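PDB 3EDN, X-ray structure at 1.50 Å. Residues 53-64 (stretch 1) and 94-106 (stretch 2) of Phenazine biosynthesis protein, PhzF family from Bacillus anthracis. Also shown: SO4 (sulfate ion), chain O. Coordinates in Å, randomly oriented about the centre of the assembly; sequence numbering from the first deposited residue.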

# COMPACT_ATOMS: atom_id res chain seq x y z
N SER A 53 0.88 9.46 -6.09
CA SER A 53 -0.16 10.16 -6.84
C SER A 53 -1.39 10.36 -5.95
O SER A 53 -1.63 9.58 -5.03
CB SER A 53 -0.56 9.37 -8.10
OG SER A 53 0.49 9.36 -9.06
N SER A 54 -2.18 11.40 -6.24
CA SER A 54 -3.36 11.72 -5.43
C SER A 54 -4.56 12.03 -6.31
O SER A 54 -4.40 12.68 -7.33
CB SER A 54 -3.12 12.94 -4.53
OG SER A 54 -4.29 13.23 -3.77
N GLU A 55 -5.73 11.60 -5.86
CA GLU A 55 -7.01 11.92 -6.50
C GLU A 55 -7.55 13.28 -6.09
O GLU A 55 -8.44 13.83 -6.75
CB GLU A 55 -8.06 10.87 -6.12
CG GLU A 55 -7.78 9.46 -6.65
CD GLU A 55 -8.08 9.34 -8.13
OE1 GLU A 55 -9.09 9.93 -8.58
OE2 GLU A 55 -7.31 8.66 -8.84
N VAL A 56 -7.03 13.83 -5.00
CA VAL A 56 -7.67 14.98 -4.34
C VAL A 56 -6.71 16.11 -3.99
O VAL A 56 -7.14 17.10 -3.40
CB VAL A 56 -8.40 14.54 -3.05
CG1 VAL A 56 -9.56 13.61 -3.37
CG2 VAL A 56 -7.44 13.89 -2.07
N ALA A 57 -5.44 15.96 -4.31
CA ALA A 57 -4.42 16.99 -4.01
C ALA A 57 -3.30 16.92 -5.04
O ALA A 57 -3.28 16.01 -5.87
CB ALA A 57 -3.83 16.79 -2.62
N ASP A 58 -2.35 17.85 -4.98
CA ASP A 58 -1.26 17.87 -5.95
C ASP A 58 -0.46 16.57 -5.87
O ASP A 58 -0.13 15.95 -6.89
CB ASP A 58 -0.35 19.07 -5.74
CG ASP A 58 -1.05 20.39 -6.04
OD1 ASP A 58 -1.73 20.49 -7.10
OD2 ASP A 58 -0.95 21.34 -5.23
N ILE A 59 -0.15 16.16 -4.65
CA ILE A 59 0.55 14.91 -4.39
C ILE A 59 -0.00 14.26 -3.14
O ILE A 59 -0.76 14.88 -2.41
CB ILE A 59 2.09 15.09 -4.23
CG1 ILE A 59 2.41 15.86 -2.95
CG2 ILE A 59 2.69 15.80 -5.43
CD1 ILE A 59 3.91 15.79 -2.57
N ARG A 60 0.37 13.00 -2.93
CA ARG A 60 0.08 12.29 -1.70
C ARG A 60 1.43 11.90 -1.09
O ARG A 60 2.42 11.70 -1.80
CB ARG A 60 -0.78 11.05 -2.00
CG ARG A 60 -1.09 10.15 -0.82
CD ARG A 60 -2.26 9.20 -1.21
NE ARG A 60 -1.94 8.38 -2.39
CZ ARG A 60 -1.55 7.11 -2.33
NH1 ARG A 60 -1.44 6.49 -1.17
NH2 ARG A 60 -1.28 6.45 -3.46
N MSE A 61 1.48 11.81 0.23
CA MSE A 61 2.71 11.37 0.89
C MSE A 61 2.37 10.36 1.96
O MSE A 61 1.40 10.53 2.68
CB MSE A 61 3.40 12.55 1.58
CG MSE A 61 4.25 13.40 0.69
SE MSE A 61 5.39 14.58 1.75
CE MSE A 61 6.54 13.34 2.45
N ARG A 62 3.18 9.32 2.07
CA ARG A 62 3.10 8.43 3.23
C ARG A 62 4.42 8.50 3.97
O ARG A 62 5.49 8.70 3.36
CB ARG A 62 2.74 7.00 2.81
CG ARG A 62 1.31 6.89 2.27
CD ARG A 62 0.97 5.49 1.76
NE ARG A 62 0.67 4.56 2.84
CZ ARG A 62 0.10 3.38 2.68
NH1 ARG A 62 -0.27 2.95 1.46
NH2 ARG A 62 -0.14 2.63 3.75
N TYR A 63 4.35 8.33 5.29
CA TYR A 63 5.49 8.54 6.19
C TYR A 63 5.72 7.27 7.01
O TYR A 63 4.77 6.78 7.63
CB TYR A 63 5.17 9.67 7.15
CG TYR A 63 4.67 10.96 6.52
CD1 TYR A 63 5.56 11.94 6.04
CD2 TYR A 63 3.30 11.26 6.48
CE1 TYR A 63 5.10 13.12 5.51
CE2 TYR A 63 2.83 12.45 5.93
CZ TYR A 63 3.73 13.39 5.47
OH TYR A 63 3.28 14.58 4.94
N PHE A 64 6.93 6.73 7.02
CA PHE A 64 7.20 5.51 7.79
C PHE A 64 8.44 5.64 8.66
O PHE A 64 9.46 6.16 8.21
CB PHE A 64 7.45 4.32 6.85
CG PHE A 64 6.23 3.84 6.14
CD1 PHE A 64 5.54 2.73 6.60
CD2 PHE A 64 5.79 4.48 4.98
CE1 PHE A 64 4.41 2.25 5.95
CE2 PHE A 64 4.68 4.00 4.32
CZ PHE A 64 3.98 2.89 4.80
N ALA A 94 3.85 28.43 -5.99
CA ALA A 94 4.40 28.74 -4.68
C ALA A 94 3.61 28.10 -3.56
O ALA A 94 3.82 28.38 -2.38
CB ALA A 94 4.46 30.25 -4.49
N SER A 95 2.66 27.25 -3.92
CA SER A 95 1.92 26.48 -2.93
C SER A 95 1.58 25.10 -3.47
O SER A 95 1.58 24.86 -4.69
CB SER A 95 0.67 27.21 -2.49
OG SER A 95 -0.21 27.42 -3.57
N LEU A 96 1.31 24.18 -2.55
CA LEU A 96 1.09 22.78 -2.89
C LEU A 96 0.07 22.22 -1.92
O LEU A 96 0.04 22.62 -0.76
CB LEU A 96 2.42 22.00 -2.76
CG LEU A 96 2.54 20.55 -3.24
CD1 LEU A 96 2.67 20.55 -4.75
CD2 LEU A 96 3.71 19.79 -2.61
N THR A 97 -0.75 21.26 -2.36
CA THR A 97 -1.52 20.46 -1.41
C THR A 97 -1.01 19.03 -1.37
O THR A 97 -0.63 18.46 -2.41
CB THR A 97 -3.03 20.46 -1.73
OG1 THR A 97 -3.21 20.04 -3.08
CG2 THR A 97 -3.64 21.87 -1.54
N ILE A 98 -0.99 18.46 -0.17
CA ILE A 98 -0.48 17.12 0.07
C ILE A 98 -1.56 16.29 0.75
O ILE A 98 -2.01 16.61 1.85
CB ILE A 98 0.77 17.12 1.00
CG1 ILE A 98 1.88 18.01 0.44
CG2 ILE A 98 1.26 15.69 1.20
CD1 ILE A 98 3.03 18.22 1.42
N GLU A 99 -2.00 15.23 0.08
CA GLU A 99 -2.92 14.31 0.71
C GLU A 99 -2.19 13.44 1.73
O GLU A 99 -1.20 12.79 1.40
CB GLU A 99 -3.60 13.42 -0.32
CG GLU A 99 -4.65 12.54 0.34
CD GLU A 99 -5.32 11.56 -0.59
OE1 GLU A 99 -4.90 11.45 -1.77
OE2 GLU A 99 -6.28 10.90 -0.10
N THR A 100 -2.67 13.44 2.97
CA THR A 100 -2.13 12.54 4.00
C THR A 100 -3.27 11.87 4.74
O THR A 100 -4.44 12.23 4.59
CB THR A 100 -1.24 13.27 5.05
OG1 THR A 100 -2.08 13.92 6.01
CG2 THR A 100 -0.28 14.26 4.39
N LYS A 101 -2.92 10.88 5.56
CA LYS A 101 -3.91 10.17 6.33
C LYS A 101 -4.54 11.06 7.40
O LYS A 101 -5.63 10.77 7.90
CB LYS A 101 -3.32 8.88 6.93
CG LYS A 101 -3.07 7.82 5.86
CD LYS A 101 -2.67 6.47 6.45
CE LYS A 101 -2.58 5.42 5.36
NZ LYS A 101 -2.23 4.11 5.96
N ALA A 102 -3.88 12.17 7.74
CA ALA A 102 -4.45 13.13 8.69
C ALA A 102 -5.18 14.29 8.00
O ALA A 102 -5.57 15.26 8.65
CB ALA A 102 -3.38 13.65 9.64
N GLY A 103 -5.36 14.19 6.68
CA GLY A 103 -6.02 15.25 5.92
C GLY A 103 -5.14 15.87 4.84
O GLY A 103 -3.97 15.54 4.71
N ILE A 104 -5.73 16.75 4.04
CA ILE A 104 -5.00 17.48 3.02
C ILE A 104 -4.28 18.66 3.66
O ILE A 104 -4.92 19.50 4.31
CB ILE A 104 -5.92 17.93 1.86
CG1 ILE A 104 -6.56 16.71 1.20
CG2 ILE A 104 -5.15 18.78 0.83
CD1 ILE A 104 -7.55 17.04 0.12
N LEU A 105 -2.96 18.70 3.49
CA LEU A 105 -2.10 19.77 4.04
C LEU A 105 -1.77 20.81 2.99
O LEU A 105 -1.20 20.49 1.96
CB LEU A 105 -0.78 19.18 4.54
CG LEU A 105 -0.81 18.01 5.51
CD1 LEU A 105 0.63 17.63 5.84
CD2 LEU A 105 -1.61 18.35 6.77
N PRO A 106 -2.12 22.07 3.23
CA PRO A 106 -1.63 23.15 2.39
C PRO A 106 -0.20 23.52 2.77
O PRO A 106 0.09 23.76 3.96
CB PRO A 106 -2.55 24.33 2.72
CG PRO A 106 -3.55 23.81 3.67
CD PRO A 106 -3.03 22.55 4.27
S SO4 O . -3.24 0.75 4.16
O1 SO4 O . -3.94 0.25 2.98
O2 SO4 O . -1.82 0.46 4.07
O3 SO4 O . -3.47 2.19 4.28
O4 SO4 O . -3.81 0.06 5.32
O HOH W 1 -5.94 9.87 -3.55

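How do the two backbones meet? Strand 59-64 runs alongside strand 95-100 in parallel register, their N-to-C directions 45° apart, and the pairing is short. Ile-59 N donates to Thr-97 O at 3.2 Å, Glu-99 N donates to Ile-59 O at 2.8 Å, and Met-61 N donates to Glu-99 O at 3.1 Å. Ile-59 and Glu-99 thus each use both N and O toward the other strand, the alternation expected of parallel strands. Two CA-H...O contacts, Ile-98 CA to Ile-59 O and Arg-60 CA to Glu-99 O, both 3.4 Å, add to the ladder. On its own side, stretch 2 folds back through a type I turn from Thr-100 to Gly-103, whose backbone angles call for glycine.

What holds the start of the ladder? Asp-58 and Thr-97 exchange hydrogen bonds between backbone and side chain: Asp-58 N donates to Thr-97 OG1 at 3.0 Å, and Thr-97 N donates to Asp-58 OD2 at 2.9 Å. The reciprocal pair ties the loop to the strand just before the first backbone bond of the ladder.

How is the carboxylate of Glu-99 engaged? Its extended side chain carries OE1 to Ser-54, whose OG donates to it at 2.7 Å. The same Ser-54 OG accepts from Val-56 N at 3.1 Å, so one hydroxyl both shapes its own loop and reaches across. A water adds a second link, accepting from Glu-55 N at 2.9 Å and donating to Glu-99 OE1 at 2.6 Å. Arg-60 lies on the same face of the sheet, but its NE stays 4.3 Å from Glu-99 OE1, beyond a salt bridge; NE instead donates to Ser-53 O at 2.9 Å.

Where do the apolar side chains pack? On the face carrying Ile-59 and Ile-98, the two CG1 atoms of these residues lie 4.0 Å apart, and Ile-59 CD1 is also 4.0 Å from Leu-96 CD2. Met-61, a selenomethionine, brings CG to 3.8 Å from Ile-98 CG2. In the loop, Val-56 CG2 rests 3.8 Å from Ile-104 CD1, extending the contact to the strand after the turn.

Why can two positive side chains come so close? Arg-62 NH2 and Lys-101 NZ are 3.4 Å apart, and as two donors they form no hydrogen bond. A sulfate, probably from the crystallisation liquor, offsets their charge: Arg-62 NH2 donates to its O2 and Lys-101 NZ to its O3, each at 2.8 Å.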